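Local coordinates for laminin subunit ALPHA-1 (Mus musculus, PDB 2JD4), which forms part of the laminin-111 heterotrimer of basement membranes, its C-terminal LG4-5 domain pair probably anchoring the protein to cell surfaces, at residues 250-254 with 255-259. The protein carries 4 engineered substitutions. Residues are numbered along the deposited sequence; the frame is centred on the assembly and turned at random.
Sequences LEIVD and GKVLF
Glu251 and Leu258 bond to each other through both backbone amides: Leu258 N gives a nearly straight bond of 2.8 Å to Glu251 O, and Glu251 N reaches Leu258 O at 3.1 Å. Val253 and Lys256 form the second hydrogen-bonded pair, with Val253 N reaching Lys256 O at 2.9 Å. The return bond, Lys256 N to Val253 O, is longer, at 3.2 Å. This bond closes a type I' turn, giving a tight two-residue hairpin between strands 247-253 and 256-262. Asp254 and Gly255 both have positive phi; the backbone angles of Gly255 suit a residue without a side chain, since a beta carbon would collide with Asp254 O. The hairpin belongs to the second of the two laminin G domains in this fragment, LG5, a jelly-roll beta sandwich, with strands 235-241 and 267-272 pairing on its two sides. Leu250, Ile252, Val257 and Phe259 share one face, where Leu250, Val257 and Phe259 pack on strand 286-293, the last two also on strand 296-301. There Leu250, with CG anti to the backbone N (chi1 -155°), carries CD1 back toward the partner strand and obliquely against the ring of Phe259, 3.8 Å from its CD1. Ile252 CG1 and Val257 CG2 meet more loosely at 4.4 Å. On the other face Leu258 extends CD1 to Val253 CG2 at 4.2 Å and to Glu251 OE2 at 3.9 Å, an apolar methyl beside a carboxylate. Glu251 is buried, and its extended chain takes the carboxylate to three hydrogen bonds that fix its rotation: OE2 to Ser339 OG and OE1 to Ser340 N join the hairpin to the loop at 339-340, while OE2 to His260 NE2 stays within the hairpin.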
# COMPACT_ATOMS: atom_id res chain seq x y z
N LEU A 250 7.88 -18.90 -4.95
CA LEU A 250 7.63 -18.35 -6.28
C LEU A 250 8.83 -17.44 -6.57
O LEU A 250 9.13 -16.54 -5.78
CB LEU A 250 6.34 -17.53 -6.26
CG LEU A 250 5.56 -17.34 -7.57
CD1 LEU A 250 5.05 -18.69 -8.06
CD2 LEU A 250 4.39 -16.39 -7.34
N GLU A 251 9.51 -17.67 -7.69
CA GLU A 251 10.68 -16.88 -8.03
C GLU A 251 10.95 -16.80 -9.53
O GLU A 251 10.46 -17.62 -10.31
CB GLU A 251 11.92 -17.47 -7.34
CG GLU A 251 11.96 -18.99 -7.38
CD GLU A 251 13.26 -19.60 -6.85
OE1 GLU A 251 13.93 -19.00 -5.98
OE2 GLU A 251 13.60 -20.72 -7.29
N ILE A 252 11.73 -15.79 -9.91
CA ILE A 252 12.12 -15.58 -11.30
C ILE A 252 13.61 -15.89 -11.37
O ILE A 252 14.41 -15.25 -10.71
CB ILE A 252 11.90 -14.10 -11.74
CG1 ILE A 252 10.42 -13.72 -11.62
CG2 ILE A 252 12.37 -13.91 -13.17
CD1 ILE A 252 10.12 -12.29 -12.04
N VAL A 253 13.97 -16.90 -12.16
CA VAL A 253 15.37 -17.29 -12.31
C VAL A 253 15.71 -17.40 -13.79
O VAL A 253 15.15 -18.23 -14.51
CB VAL A 253 15.65 -18.66 -11.63
CG1 VAL A 253 17.09 -19.08 -11.86
CG2 VAL A 253 15.36 -18.55 -10.13
N ASP A 254 16.62 -16.54 -14.25
CA ASP A 254 17.05 -16.52 -15.64
C ASP A 254 15.91 -16.33 -16.64
O ASP A 254 15.86 -16.99 -17.68
CB ASP A 254 17.81 -17.80 -15.98
CG ASP A 254 19.07 -17.97 -15.15
OD1 ASP A 254 19.86 -17.00 -15.06
OD2 ASP A 254 19.26 -19.06 -14.58
N GLY A 255 14.99 -15.42 -16.31
CA GLY A 255 13.88 -15.15 -17.21
C GLY A 255 12.69 -16.09 -17.12
O GLY A 255 11.70 -15.88 -17.82
N LYS A 256 12.78 -17.11 -16.29
CA LYS A 256 11.68 -18.06 -16.14
C LYS A 256 11.04 -17.94 -14.76
O LYS A 256 11.69 -17.53 -13.80
CB LYS A 256 12.18 -19.49 -16.34
CG LYS A 256 12.58 -19.80 -17.78
CD LYS A 256 13.86 -20.63 -17.83
CE LYS A 256 13.74 -21.92 -17.04
NZ LYS A 256 15.00 -22.71 -17.12
N VAL A 257 9.77 -18.31 -14.66
CA VAL A 257 9.06 -18.27 -13.39
C VAL A 257 8.94 -19.70 -12.86
O VAL A 257 8.51 -20.61 -13.58
CB VAL A 257 7.66 -17.66 -13.54
CG1 VAL A 257 6.92 -17.70 -12.21
CG2 VAL A 257 7.78 -16.21 -14.02
N LEU A 258 9.33 -19.89 -11.60
CA LEU A 258 9.27 -21.20 -10.96
C LEU A 258 8.36 -21.17 -9.73
O LEU A 258 8.40 -20.23 -8.93
CB LEU A 258 10.67 -21.64 -10.52
CG LEU A 258 11.80 -21.55 -11.55
CD1 LEU A 258 13.10 -22.04 -10.92
CD2 LEU A 258 11.45 -22.38 -12.78
N PHE A 259 7.55 -22.21 -9.61
CA PHE A 259 6.62 -22.37 -8.49
C PHE A 259 6.97 -23.71 -7.84
O PHE A 259 6.67 -24.77 -8.39
CB PHE A 259 5.18 -22.38 -9.03
CG PHE A 259 4.13 -22.62 -7.98
CD1 PHE A 259 4.27 -22.13 -6.69
CD2 PHE A 259 2.95 -23.28 -8.32
CE1 PHE A 259 3.26 -22.30 -5.75
CE2 PHE A 259 1.93 -23.45 -7.39
CZ PHE A 259 2.08 -22.96 -6.10